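Local coordinates for protein 4-alpha-glucanotransferase (Corynebacterium glutamicum, PDB 5B68) that belongs to the amylomaltases, also called disproportionating enzymes, and combines an N-terminal beta-sandwich domain with a TIM-barrel domain, at residues A311-V314 and S315-R319; R4-L7 and N8-A11; G528-L532 and W533-S537; R434-E437 and E438-P442; H573-L576 and R577-G581. All coordinates share one frame; numbering follows the deposited sequence.

Contact 1 of 5, residues A311-V314 and S315-R319; sequences ANFV and SFVQR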
loop_
_atom_site.group_PDB
_atom_site.type_symbol
_atom_site.label_atom_id
_atom_site.label_comp_id
_atom_site.label_asym_id
_atom_site.label_seq_id
_atom_site.Cartn_x
_atom_site.Cartn_y
_atom_site.Cartn_z
ATOM N N ALA A 311 -1.917 -29.921 10.946
ATOM C CA ALA A 311 -1.524 -29.136 12.104
ATOM C C ALA A 311 -0.938 -27.786 11.708
ATOM O O ALA A 311 -1.066 -26.839 12.420
ATOM C CB ALA A 311 -0.507 -29.888 12.970
ATOM N N ASN A 312 -0.271 -27.741 10.574
ATOM C CA ASN A 312 0.146 -26.478 9.984
ATOM C C ASN A 312 -1.029 -25.595 9.580
ATOM O O ASN A 312 -1.035 -24.393 9.870
ATOM C CB ASN A 312 1.008 -26.747 8.770
ATOM C CG ASN A 312 2.426 -26.582 9.095
ATOM O OD1 ASN A 312 3.097 -27.527 9.520
ATOM N ND2 ASN A 312 2.885 -25.348 9.004
ATOM N N PHE A 313 -2.017 -26.181 8.909
ATOM C CA PHE A 313 -3.198 -25.440 8.539
ATOM C C PHE A 313 -3.955 -24.911 9.775
ATOM O O PHE A 313 -4.401 -23.760 9.818
ATOM C CB PHE A 313 -4.092 -26.277 7.644
ATOM C CG PHE A 313 -5.374 -25.599 7.213
ATOM C CD1 PHE A 313 -5.462 -24.208 6.962
ATOM C CD2 PHE A 313 -6.535 -26.338 7.066
ATOM C CE1 PHE A 313 -6.636 -23.653 6.531
ATOM C CE2 PHE A 313 -7.707 -25.755 6.660
ATOM C CZ PHE A 313 -7.768 -24.406 6.369
ATOM N N VAL A 314 -4.123 -25.762 10.778
ATOM C CA VAL A 314 -4.806 -25.339 11.989
ATOM C C VAL A 314 -4.024 -24.243 12.729
ATOM O O VAL A 314 -4.597 -23.342 13.276
ATOM C CB VAL A 314 -4.996 -26.558 12.910
ATOM C CG1 VAL A 314 -5.258 -26.137 14.374
ATOM C CG2 VAL A 314 -6.126 -27.442 12.321
ATOM N N SER A 315 -2.727 -24.353 12.749
ATOM C CA SER A 315 -1.845 -23.348 13.330
ATOM C C SER A 315 -1.999 -21.938 12.611
ATOM O O SER A 315 -2.146 -20.910 13.264
ATOM C CB SER A 315 -0.405 -23.861 13.255
ATOM O OG SER A 315 0.473 -22.915 13.831
ATOM N N PHE A 316 -2.019 -21.946 11.285
ATOM C CA PHE A 316 -2.316 -20.747 10.517
ATOM C C PHE A 316 -3.667 -20.177 10.902
ATOM O O PHE A 316 -3.762 -18.958 11.133
ATOM C CB PHE A 316 -2.293 -21.050 9.007
ATOM C CG PHE A 316 -2.784 -19.923 8.145
ATOM C CD1 PHE A 316 -1.917 -18.892 7.806
ATOM C CD2 PHE A 316 -4.095 -19.926 7.623
ATOM C CE1 PHE A 316 -2.328 -17.882 6.952
ATOM C CE2 PHE A 316 -4.513 -18.900 6.798
ATOM C CZ PHE A 316 -3.631 -17.868 6.476
ATOM N N VAL A 317 -4.720 -21.007 10.949
ATOM C CA VAL A 317 -6.070 -20.472 11.193
ATOM C C VAL A 317 -6.123 -19.798 12.603
ATOM O O VAL A 317 -6.744 -18.741 12.751
ATOM C CB VAL A 317 -7.140 -21.571 11.041
ATOM C CG1 VAL A 317 -8.484 -21.128 11.579
ATOM C CG2 VAL A 317 -7.290 -21.926 9.544
ATOM N N GLN A 318 -5.466 -20.421 13.574
ATOM C CA GLN A 318 -5.418 -19.897 14.950
ATOM C C GLN A 318 -4.720 -18.584 14.923
ATOM O O GLN A 318 -5.203 -17.631 15.558
ATOM C CB GLN A 318 -4.633 -20.768 15.972
ATOM C CG GLN A 318 -5.437 -21.815 16.726
ATOM C CD GLN A 318 -6.437 -21.254 17.767
ATOM O OE1 GLN A 318 -6.795 -20.070 17.756
ATOM N NE2 GLN A 318 -6.903 -22.136 18.668
ATOM N N ARG A 319 -3.594 -18.532 14.206
ATOM C CA ARG A 319 -2.812 -17.307 14.168
ATOM C C ARG A 319 -3.623 -16.134 13.617
ATOM O O ARG A 319 -3.503 -15.001 14.143
ATOM C CB ARG A 319 -1.507 -17.524 13.375
ATOM C CG ARG A 319 -0.507 -16.355 13.398
ATOM C CD ARG A 319 0.632 -16.584 12.431
ATOM N NE ARG A 319 0.182 -16.451 11.018
ATOM C CZ ARG A 319 0.854 -16.860 9.954
ATOM N NH1 ARG A 319 0.393 -16.612 8.719
ATOM N NH2 ARG A 319 2.057 -17.388 10.086
#
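Residues A311 to R319 are unbroken alpha-helix, and four consecutive i to i+4 backbone bonds join 311-314 to the following turn: S315 N to A311 O at 3.0 Å, then F316 N to N312 O, V317 N to F313 O and Q318 N to V314 O. The bond from F316 N is the straightest of the four, with an N-H...O angle of 168°. Among the side chains, F313 and V317 make the apolar pair of this contact. V317 CG2 is the branch that touches, lying 3.5 Å from F313 CE1 and approaching the ring obliquely. The same methyl also touches F313 O, at 3.4 Å. It gets there because CG1 is the branch anti to the backbone N (chi1 167°), which places CG2 beside that N and faces it back along the helix. F316 meets the preceding turn near its base: its CB is 3.5 Å from F313 O, which lies near the plane of the phenyl ring at its edge, and the end of the side chain leads away. S315 CB rests 3.2 Å from A311 O. The aromatic side of helix 307-338 packs on helix 349-376, where W361 meets the rings of both F313 and F316, W358 is edge-to-face with F313, M357 touches V317, and D364 forms a salt bridge with R319.

Contact 2 of 5, residues R4-L7 and N8-A11; sequences RRFL and NELA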
loop_
_atom_site.group_PDB
_atom_site.type_symbol
_atom_site.label_atom_id
_atom_site.label_comp_id
_atom_site.label_asym_id
_atom_site.label_seq_id
_atom_site.Cartn_x
_atom_site.Cartn_y
_atom_site.Cartn_z
ATOM N N ARG A 4 -20.765 30.354 10.443
ATOM C CA ARG A 4 -19.545 29.679 10.017
ATOM C C ARG A 4 -18.595 29.541 11.209
ATOM O O ARG A 4 -17.940 28.520 11.328
ATOM C CB ARG A 4 -18.893 30.406 8.846
ATOM C CG ARG A 4 -17.658 29.704 8.234
ATOM C CD ARG A 4 -17.815 28.217 7.861
ATOM N NE ARG A 4 -16.543 27.754 7.270
ATOM C CZ ARG A 4 -16.354 27.269 6.040
ATOM N NH1 ARG A 4 -15.114 26.931 5.680
ATOM N NH2 ARG A 4 -17.350 27.057 5.163
ATOM N N ARG A 5 -18.614 30.458 12.156
ATOM C CA ARG A 5 -17.698 30.314 13.274
ATOM C C ARG A 5 -17.922 29.024 14.071
ATOM O O ARG A 5 -16.985 28.400 14.488
ATOM C CB ARG A 5 -17.696 31.559 14.173
ATOM C CG ARG A 5 -18.869 31.702 15.107
ATOM C CD ARG A 5 -18.433 31.401 16.527
ATOM N NE ARG A 5 -18.810 32.428 17.492
ATOM C CZ ARG A 5 -18.313 32.514 18.726
ATOM N NH1 ARG A 5 -18.706 33.476 19.539
ATOM N NH2 ARG A 5 -17.417 31.645 19.145
ATOM N N PHE A 6 -19.164 28.634 14.265
ATOM C CA PHE A 6 -19.501 27.424 15.004
ATOM C C PHE A 6 -19.181 26.208 14.126
ATOM O O PHE A 6 -18.705 25.208 14.621
ATOM C CB PHE A 6 -20.994 27.440 15.438
ATOM C CG PHE A 6 -21.330 28.569 16.398
ATOM C CD1 PHE A 6 -20.771 28.604 17.674
ATOM C CD2 PHE A 6 -22.164 29.627 16.005
ATOM C CE1 PHE A 6 -21.041 29.654 18.566
ATOM C CE2 PHE A 6 -22.435 30.677 16.888
ATOM C CZ PHE A 6 -21.898 30.682 18.170
ATOM N N LEU A 7 -19.450 26.265 12.824
ATOM C CA LEU A 7 -19.086 25.179 11.952
ATOM C C LEU A 7 -17.566 24.945 11.901
ATOM O O LEU A 7 -17.104 23.805 11.945
ATOM C CB LEU A 7 -19.579 25.397 10.516
ATOM C CG LEU A 7 -20.562 24.474 9.847
ATOM C CD1 LEU A 7 -20.495 24.716 8.330
ATOM C CD2 LEU A 7 -20.310 23.017 10.181
ATOM N N ASN A 8 -16.795 26.006 11.811
ATOM C CA ASN A 8 -15.318 25.914 11.920
ATOM C C ASN A 8 -14.868 25.320 13.249
ATOM O O ASN A 8 -13.949 24.475 13.291
ATOM C CB ASN A 8 -14.646 27.294 11.773
ATOM C CG ASN A 8 -14.693 27.809 10.359
ATOM O OD1 ASN A 8 -14.969 27.076 9.438
ATOM N ND2 ASN A 8 -14.493 29.114 10.202
ATOM N N GLU A 9 -15.536 25.704 14.326
ATOM C CA GLU A 9 -15.183 25.180 15.616
ATOM C C GLU A 9 -15.401 23.678 15.622
ATOM O O GLU A 9 -14.531 22.933 16.106
ATOM C CB GLU A 9 -15.989 25.831 16.739
ATOM C CG GLU A 9 -15.459 25.531 18.140
ATOM C CD GLU A 9 -16.233 26.251 19.258
ATOM O OE1 GLU A 9 -15.986 25.932 20.418
ATOM O OE2 GLU A 9 -17.073 27.120 18.988
ATOM N N LEU A 10 -16.511 23.254 15.066
ATOM C CA LEU A 10 -16.836 21.846 15.043
ATOM C C LEU A 10 -15.913 21.057 14.137
ATOM O O LEU A 10 -15.422 20.005 14.498
ATOM C CB LEU A 10 -18.278 21.667 14.635
ATOM C CG LEU A 10 -18.868 20.254 14.735
ATOM C CD1 LEU A 10 -18.863 19.642 16.137
ATOM C CD2 LEU A 10 -20.275 20.298 14.213
ATOM N N ALA A 11 -15.709 21.573 12.934
ATOM C CA ALA A 11 -14.747 20.991 12.010
ATOM C C ALA A 11 -13.367 20.804 12.665
ATOM O O ALA A 11 -12.779 19.716 12.512
ATOM C CB ALA A 11 -14.616 21.907 10.762
#
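R4 and N8, one helical turn apart, are joined twice by hydrogen bonds, once through the backbone and once through their side chains. The backbone bond, N8 N to R4 O, is 2.8 Å long and almost straight at 177°. The side-chain bond runs from R4 NE to N8 OD1, also at 2.8 Å, with the guanidinium and amide planes perpendicular. A bend in the arginine at chi2 (51°) brings NE to OD1, which it meets from a direction tilted from the amide plane, and OD1 lies somewhat off the guanidinium plane. The outer nitrogens of R4 are turned to other partners: NH2 forms a salt bridge with D32 and also bonds to V30 O, so the group is held on more than one side. Further backbone bonds continue the helix, E9 N to R5 O, L10 N to F6 O and A11 N to L7 O, the last 2.8 Å long. Charge plays a looser part, since R5 NH2 and E9 OE2 are 4.5 Å apart, beyond a salt bridge. Aromatic contact is similarly light: E9 OE2 approaches F6 CD1 at 4.2 Å, while R5 CD lies over the centre of one face of the F6 ring. These are the opening two turns of helix 5-13, an amphipathic helix whose buried L7 and L10 face helices 32-41 and 54-69 in the small helical region opening the chain.

Contact 3 of 5, residues G528-L532 and W533-S537; sequences GTSIL and WFEHS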
loop_
_atom_site.group_PDB
_atom_site.type_symbol
_atom_site.label_atom_id
_atom_site.label_comp_id
_atom_site.label_asym_id
_atom_site.label_seq_id
_atom_site.Cartn_x
_atom_site.Cartn_y
_atom_site.Cartn_z
ATOM N N GLY A 528 12.150 7.931 1.376
ATOM C CA GLY A 528 11.411 8.540 0.296
ATOM C C GLY A 528 11.528 7.817 -1.029
ATOM O O GLY A 528 12.149 6.761 -1.110
ATOM N N THR A 529 10.942 8.399 -2.074
ATOM C CA THR A 529 11.050 7.881 -3.434
ATOM C C THR A 529 11.479 9.031 -4.361
ATOM O O THR A 529 10.811 10.060 -4.403
ATOM C CB THR A 529 9.703 7.307 -3.944
ATOM O OG1 THR A 529 8.671 8.295 -3.771
ATOM C CG2 THR A 529 9.323 6.125 -3.154
ATOM N N SER A 530 12.591 8.841 -5.061
ATOM C CA SER A 530 13.082 9.746 -6.098
ATOM C C SER A 530 12.990 9.054 -7.447
ATOM O O SER A 530 13.441 7.886 -7.589
ATOM C CB SER A 530 14.517 10.016 -5.822
ATOM O OG SER A 530 14.763 10.757 -4.669
ATOM N N ILE A 531 12.382 9.701 -8.413
ATOM C CA ILE A 531 12.140 9.114 -9.742
ATOM C C ILE A 531 12.846 10.031 -10.753
ATOM O O ILE A 531 12.556 11.246 -10.831
ATOM C CB ILE A 531 10.625 8.996 -10.027
ATOM C CG1 ILE A 531 9.969 8.090 -8.983
ATOM C CG2 ILE A 531 10.332 8.368 -11.394
ATOM C CD1 ILE A 531 8.450 8.008 -9.156
ATOM N N LEU A 532 13.818 9.466 -11.455
ATOM C CA LEU A 532 14.766 10.290 -12.225
ATOM C C LEU A 532 13.991 11.324 -13.095
ATOM O O LEU A 532 14.278 12.489 -13.050
ATOM C CB LEU A 532 15.579 9.381 -13.164
ATOM C CG LEU A 532 16.309 10.143 -14.297
ATOM C CD1 LEU A 532 17.585 10.648 -13.698
ATOM C CD2 LEU A 532 16.588 9.331 -15.516
ATOM N N TRP A 533 12.991 10.877 -13.827
ATOM C CA TRP A 533 12.334 11.772 -14.821
ATOM C C TRP A 533 11.638 12.976 -14.171
ATOM O O TRP A 533 11.454 13.994 -14.822
ATOM C CB TRP A 533 11.333 11.023 -15.675
ATOM C CG TRP A 533 11.812 9.919 -16.472
ATOM C CD1 TRP A 533 11.403 8.622 -16.389
ATOM C CD2 TRP A 533 12.828 9.956 -17.481
ATOM N NE1 TRP A 533 12.058 7.853 -17.302
ATOM C CE2 TRP A 533 12.956 8.638 -17.982
ATOM C CE3 TRP A 533 13.618 10.975 -18.025
ATOM C CZ2 TRP A 533 13.846 8.311 -19.008
ATOM C CZ3 TRP A 533 14.538 10.647 -19.019
ATOM C CH2 TRP A 533 14.646 9.332 -19.494
ATOM N N PHE A 534 11.276 12.861 -12.886
ATOM C CA PHE A 534 10.622 13.970 -12.154
ATOM C C PHE A 534 11.521 14.825 -11.335
ATOM O O PHE A 534 11.061 15.808 -10.762
ATOM C CB PHE A 534 9.514 13.415 -11.237
ATOM C CG PHE A 534 8.538 12.520 -11.927
ATOM C CD1 PHE A 534 8.094 12.784 -13.212
ATOM C CD2 PHE A 534 7.983 11.432 -11.253
ATOM C CE1 PHE A 534 7.169 11.954 -13.838
ATOM C CE2 PHE A 534 7.035 10.590 -11.872
ATOM C CZ PHE A 534 6.621 10.863 -13.165
ATOM N N GLU A 535 12.816 14.526 -11.224
ATOM C CA GLU A 535 13.619 15.178 -10.215
ATOM C C GLU A 535 14.256 16.465 -10.709
ATOM O O GLU A 535 14.880 16.462 -11.787
ATOM C CB GLU A 535 14.763 14.267 -9.764
ATOM C CG GLU A 535 14.376 13.036 -8.924
ATOM C CD GLU A 535 13.487 13.364 -7.722
ATOM O OE1 GLU A 535 12.465 12.644 -7.504
ATOM O OE2 GLU A 535 13.847 14.323 -7.028
ATOM N N HIS A 536 14.146 17.529 -9.907
ATOM C CA HIS A 536 14.643 18.840 -10.242
ATOM C C HIS A 536 15.631 19.118 -9.193
ATOM O O HIS A 536 15.520 18.592 -8.073
ATOM C CB HIS A 536 13.487 19.907 -10.232
ATOM C CG HIS A 536 12.522 19.767 -11.351
ATOM N ND1 HIS A 536 12.585 20.551 -12.478
ATOM C CD2 HIS A 536 11.427 18.987 -11.496
ATOM C CE1 HIS A 536 11.600 20.218 -13.298
ATOM N NE2 HIS A 536 10.876 19.270 -12.725
ATOM N N SER A 537 16.645 19.906 -9.536
ATOM C CA SER A 537 17.664 20.280 -8.605
ATOM C C SER A 537 17.034 21.216 -7.547
ATOM O O SER A 537 16.332 22.139 -7.909
ATOM C CB SER A 537 18.755 21.026 -9.372
ATOM O OG SER A 537 19.861 21.370 -8.587
HETATM O O HOH W 1 16.117 14.598 -13.419
#
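At I531 the strand 528-531 gives way to a short 3-10 turn, in which F534 N bonds to I531 O at 2.9 Å and E535 N to L532 O at 3.1 Å. A water bridges the turn, donating to both L532 O and E535 O, each at 2.8 Å. The side chain of E535 then folds back on the strand. Its chain is bent at chi2 (-51°), which brings OE1 within 3.1 Å of I531 N, a hydrogen bond received on the anti side of the carboxylate and 24° out of its plane. The other oxygen, OE2, forms a salt bridge with R544, so the carboxylate links the strand's end to the loop that follows. I531 and F534 lie side by side and point the same way, with I531 CB 3.8 Å from F534 CD2 and the methyls CG2 and CD1 close behind. L532 and W533 pack differently: L532 CD2 stands over the face of the tryptophan's six-membered ring, 4.1 Å from its centroid and 7° off the normal, a CH-pi contact. Y568 stacks on the same indole, and I601 and L634 pack around the pair. The turn leaves the C-terminal end of a parallel strand of the TIM barrel, which pairs with 553-556; in this fold that end of the barrel is where enzymes carry their active sites.

Contact 4 of 5, residues R434-E437 and E438-P442; sequences RLAE and EGYIP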
loop_
_atom_site.group_PDB
_atom_site.type_symbol
_atom_site.label_atom_id
_atom_site.label_comp_id
_atom_site.label_asym_id
_atom_site.label_seq_id
_atom_site.Cartn_x
_atom_site.Cartn_y
_atom_site.Cartn_z
ATOM N N ARG A 434 -12.687 6.252 15.369
ATOM C CA ARG A 434 -13.080 4.884 15.605
ATOM C C ARG A 434 -11.949 3.897 15.382
ATOM O O ARG A 434 -11.837 2.920 16.103
ATOM C CB ARG A 434 -14.297 4.491 14.756
ATOM C CG ARG A 434 -15.514 5.316 15.117
ATOM C CD ARG A 434 -16.682 4.980 14.255
ATOM N NE ARG A 434 -17.766 5.814 14.768
ATOM C CZ ARG A 434 -18.831 6.244 14.086
ATOM N NH1 ARG A 434 -19.024 5.901 12.820
ATOM N NH2 ARG A 434 -19.717 7.031 14.705
ATOM N N LEU A 435 -11.054 4.168 14.433
ATOM C CA LEU A 435 -9.904 3.320 14.253
ATOM C C LEU A 435 -9.084 3.357 15.563
ATOM O O LEU A 435 -8.603 2.362 15.975
ATOM C CB LEU A 435 -9.023 3.788 13.070
ATOM C CG LEU A 435 -7.795 2.895 12.800
ATOM C CD1 LEU A 435 -8.074 1.438 12.568
ATOM C CD2 LEU A 435 -6.982 3.479 11.701
ATOM N N ALA A 436 -8.927 4.542 16.158
ATOM C CA ALA A 436 -8.153 4.697 17.393
ATOM C C ALA A 436 -8.875 4.013 18.590
ATOM O O ALA A 436 -8.191 3.444 19.515
ATOM C CB ALA A 436 -7.884 6.161 17.634
ATOM N N GLU A 437 -10.194 4.058 18.593
ATOM C CA GLU A 437 -11.007 3.398 19.613
ATOM C C GLU A 437 -10.840 1.900 19.564
ATOM O O GLU A 437 -10.992 1.229 20.556
ATOM C CB GLU A 437 -12.473 3.774 19.502
ATOM C CG GLU A 437 -12.721 5.210 19.876
ATOM C CD GLU A 437 -14.167 5.621 19.738
ATOM O OE1 GLU A 437 -14.883 5.028 18.938
ATOM O OE2 GLU A 437 -14.576 6.541 20.437
ATOM N N GLU A 438 -10.562 1.393 18.376
ATOM C CA GLU A 438 -10.332 -0.021 18.182
ATOM C C GLU A 438 -8.859 -0.362 18.350
ATOM O O GLU A 438 -8.441 -1.414 17.994
ATOM C CB GLU A 438 -10.822 -0.491 16.826
ATOM C CG GLU A 438 -12.319 -0.504 16.715
ATOM C CD GLU A 438 -12.975 -1.489 17.651
ATOM O OE1 GLU A 438 -12.507 -2.620 17.786
ATOM O OE2 GLU A 438 -13.978 -1.123 18.240
ATOM N N GLY A 439 -8.078 0.576 18.845
ATOM C CA GLY A 439 -6.700 0.295 19.178
ATOM C C GLY A 439 -5.805 0.087 17.979
ATOM O O GLY A 439 -4.772 -0.493 18.074
ATOM N N TYR A 440 -6.255 0.578 16.848
ATOM C CA TYR A 440 -5.561 0.481 15.571
ATOM C C TYR A 440 -5.365 -0.989 15.129
ATOM O O TYR A 440 -4.465 -1.304 14.326
ATOM C CB TYR A 440 -4.246 1.260 15.588
ATOM C CG TYR A 440 -4.448 2.737 15.648
ATOM C CD1 TYR A 440 -4.584 3.496 14.453
ATOM C CD2 TYR A 440 -4.467 3.434 16.862
ATOM C CE1 TYR A 440 -4.834 4.847 14.487
ATOM C CE2 TYR A 440 -4.655 4.799 16.900
ATOM C CZ TYR A 440 -4.903 5.521 15.691
ATOM O OH TYR A 440 -5.074 6.856 15.622
ATOM N N ILE A 441 -6.148 -1.913 15.684
ATOM C CA ILE A 441 -5.872 -3.293 15.433
ATOM C C ILE A 441 -6.046 -3.672 13.939
ATOM O O ILE A 441 -5.239 -4.474 13.447
ATOM C CB ILE A 441 -6.702 -4.213 16.362
ATOM C CG1 ILE A 441 -6.275 -3.992 17.817
ATOM C CG2 ILE A 441 -6.628 -5.661 15.887
ATOM C CD1 ILE A 441 -4.844 -4.404 18.174
ATOM N N PRO A 442 -7.026 -3.070 13.224
ATOM C CA PRO A 442 -7.118 -3.364 11.767
ATOM C C PRO A 442 -5.890 -2.907 10.933
ATOM O O PRO A 442 -5.493 -3.580 9.977
ATOM C CB PRO A 442 -8.362 -2.617 11.383
ATOM C CG PRO A 442 -9.244 -2.737 12.618
ATOM C CD PRO A 442 -8.240 -2.392 13.674
#
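Two amides converge on L435 O: Y440 N, bonded at 3.1 Å, and, weakly, E438 N at 3.2 Å, whose main acceptor is R434 O. With G439 N bonded to A436 O at 2.9 Å, the first of these makes a Schellman motif that ends helix 434-437, G439 at C-prime having the positive phi (71°) that favours glycine. A type I' turn from E438 to I441 then sets Y440 at the N-cap of the next helix. The tyrosine ring turns back against the last turn of the helix, its CG anti to the carbonyl carbon (chi1 -69°). A436 CA sits over one face of it, 3.9 Å from the centroid, while A436 CB is 3.6 Å from Y440 CE2. The L435 and Y440 side chains cross at about a right angle, L435 CD2 being 3.7 Å from Y440 CD1. R71 forms a salt bridge with E437. S76, at the start of strand 76-80, bonds through OG to A436 O, and Y440 packs on A489, L490 and I493 of helix 487-500.

Contact 5 of 5, residues H573-L576 and R577-G581; sequences HIAL and RERLG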
loop_
_atom_site.group_PDB
_atom_site.type_symbol
_atom_site.label_atom_id
_atom_site.label_comp_id
_atom_site.label_asym_id
_atom_site.label_seq_id
_atom_site.Cartn_x
_atom_site.Cartn_y
_atom_site.Cartn_z
ATOM N N HIS A 573 5.359 8.260 -23.714
ATOM C CA HIS A 573 4.473 8.998 -22.811
ATOM C C HIS A 573 3.541 9.968 -23.555
ATOM O O HIS A 573 2.327 10.011 -23.269
ATOM C CB HIS A 573 5.188 9.667 -21.607
ATOM C CG HIS A 573 6.383 10.501 -21.954
ATOM N ND1 HIS A 573 7.379 10.098 -22.828
ATOM C CD2 HIS A 573 6.779 11.691 -21.461
ATOM C CE1 HIS A 573 8.307 11.031 -22.893
ATOM N NE2 HIS A 573 7.977 12.001 -22.062
ATOM N N ILE A 574 4.078 10.690 -24.533
ATOM C CA ILE A 574 3.257 11.627 -25.263
ATOM C C ILE A 574 2.455 10.931 -26.367
ATOM O O ILE A 574 1.245 11.167 -26.462
ATOM C CB ILE A 574 4.125 12.777 -25.772
ATOM C CG1 ILE A 574 4.567 13.622 -24.569
ATOM C CG2 ILE A 574 3.371 13.625 -26.784
ATOM C CD1 ILE A 574 5.970 14.132 -24.712
ATOM N N ALA A 575 3.084 10.075 -27.184
ATOM C CA ALA A 575 2.349 9.324 -28.201
ATOM C C ALA A 575 1.172 8.547 -27.604
ATOM O O ALA A 575 0.108 8.495 -28.205
ATOM C CB ALA A 575 3.273 8.372 -28.968
ATOM N N LEU A 576 1.357 7.979 -26.413
ATOM C CA LEU A 576 0.329 7.166 -25.762
ATOM C C LEU A 576 -0.817 8.060 -25.265
ATOM O O LEU A 576 -1.968 7.750 -25.511
ATOM C CB LEU A 576 0.908 6.343 -24.581
ATOM C CG LEU A 576 -0.109 5.389 -23.941
ATOM C CD1 LEU A 576 -0.718 4.440 -24.974
ATOM C CD2 LEU A 576 0.489 4.594 -22.773
ATOM N N ARG A 577 -0.504 9.178 -24.608
ATOM C CA ARG A 577 -1.557 10.087 -24.132
ATOM C C ARG A 577 -2.357 10.682 -25.319
ATOM O O ARG A 577 -3.586 10.783 -25.253
ATOM C CB ARG A 577 -0.995 11.178 -23.212
ATOM C CG ARG A 577 -0.662 10.702 -21.779
ATOM C CD ARG A 577 -0.557 11.859 -20.769
ATOM N NE ARG A 577 0.568 12.757 -21.089
ATOM C CZ ARG A 577 0.724 14.017 -20.657
ATOM N NH1 ARG A 577 -0.165 14.593 -19.844
ATOM N NH2 ARG A 577 1.794 14.710 -21.048
ATOM N N GLU A 578 -1.665 10.998 -26.412
ATOM C CA GLU A 578 -2.309 11.512 -27.625
ATOM C C GLU A 578 -3.270 10.542 -28.287
ATOM O O GLU A 578 -4.379 10.926 -28.660
ATOM C CB GLU A 578 -1.239 11.975 -28.642
ATOM C CG GLU A 578 -1.782 12.590 -29.932
ATOM C CD GLU A 578 -2.886 13.652 -29.732
ATOM O OE1 GLU A 578 -3.627 13.913 -30.710
ATOM O OE2 GLU A 578 -3.013 14.243 -28.627
ATOM N N ARG A 579 -2.880 9.277 -28.415
ATOM C CA ARG A 579 -3.737 8.324 -29.075
ATOM C C ARG A 579 -4.915 7.921 -28.213
ATOM O O ARG A 579 -5.921 7.490 -28.745
ATOM C CB ARG A 579 -2.982 7.113 -29.633
ATOM C CG ARG A 579 -2.434 6.096 -28.653
ATOM C CD ARG A 579 -1.655 5.089 -29.474
ATOM N NE ARG A 579 -0.924 4.081 -28.717
ATOM C CZ ARG A 579 0.403 4.067 -28.505
ATOM N NH1 ARG A 579 1.237 5.022 -28.953
ATOM N NH2 ARG A 579 0.915 3.054 -27.812
ATOM N N LEU A 580 -4.819 8.088 -26.898
ATOM C CA LEU A 580 -5.973 7.827 -26.067
ATOM C C LEU A 580 -6.827 9.088 -25.929
ATOM O O LEU A 580 -7.900 9.012 -25.343
ATOM C CB LEU A 580 -5.556 7.273 -24.709
ATOM C CG LEU A 580 -4.688 6.014 -24.753
ATOM C CD1 LEU A 580 -4.236 5.674 -23.326
ATOM C CD2 LEU A 580 -5.329 4.811 -25.455
ATOM N N GLY A 581 -6.385 10.223 -26.484
ATOM C CA GLY A 581 -7.147 11.478 -26.424
ATOM C C GLY A 581 -7.120 12.138 -25.050
ATOM O O GLY A 581 -8.035 12.876 -24.684
#
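A Schellman motif closes helix 572-579 just beyond the turn from L576 to L580: G581 leaves the helix with positive phi (74°), and of the two bonds back into the last turn one runs from G581 N to E578 O, 3.0 Å. Upstream the helix is held by R577 N to H573 O, E578 N to I574 O, R579 N to A575 O and L580 N to L576 O, of which the bond to I574 O is the shortest at 2.9 Å. R579 carries the main side-chain contact. Its CG stands in the crowded position between backbone N and carbonyl carbon (chi1 72°), and the chain, extended as far as NE, carries the guanidinium back over L576. There L576 CD1 lies over one face, 3.3 Å above the plane and offset to the rim, with R579 NH2 at 3.6 Å from that methyl. A salt bridge from NH2 to E572 fixes the far end of the group, while A575 CB lies 3.9 Å from R579 NH1. R577 behaves differently, for its CG lies against H573 O and that carbonyl oxygen falls in the guanidinium plane at its edge. Around the helix, Y568 stacks on H573, and I574 packs against L591 of helix 587-607. L576 also meets L580 obliquely: their CD1 atoms are 4.1 Å apart, and L580 CG settles 3.3 Å from L576 O.

How the contacts relate
From the N terminus the contacts come in the order 2, 1, 4, 3, 5. Each is made within one continuous stretch, so none closes a long loop, and in series they neither nest nor cross. Contact 2 belongs to the N-terminal helices 5-13, 32-41 and 54-69; contact 1 joins helices 307-338 and 349-376, contact 4 links two successive helices, and contact 3 ends a barrel strand. The centre of contact 4 is 25 to 26 Å from those of contacts 1 and 2. Contacts 3 and 5 come closest of all, nearest atoms about 7 Å apart, and Y568 bridges them by stacking on both W533 and H573; helix 587-607 also touches both.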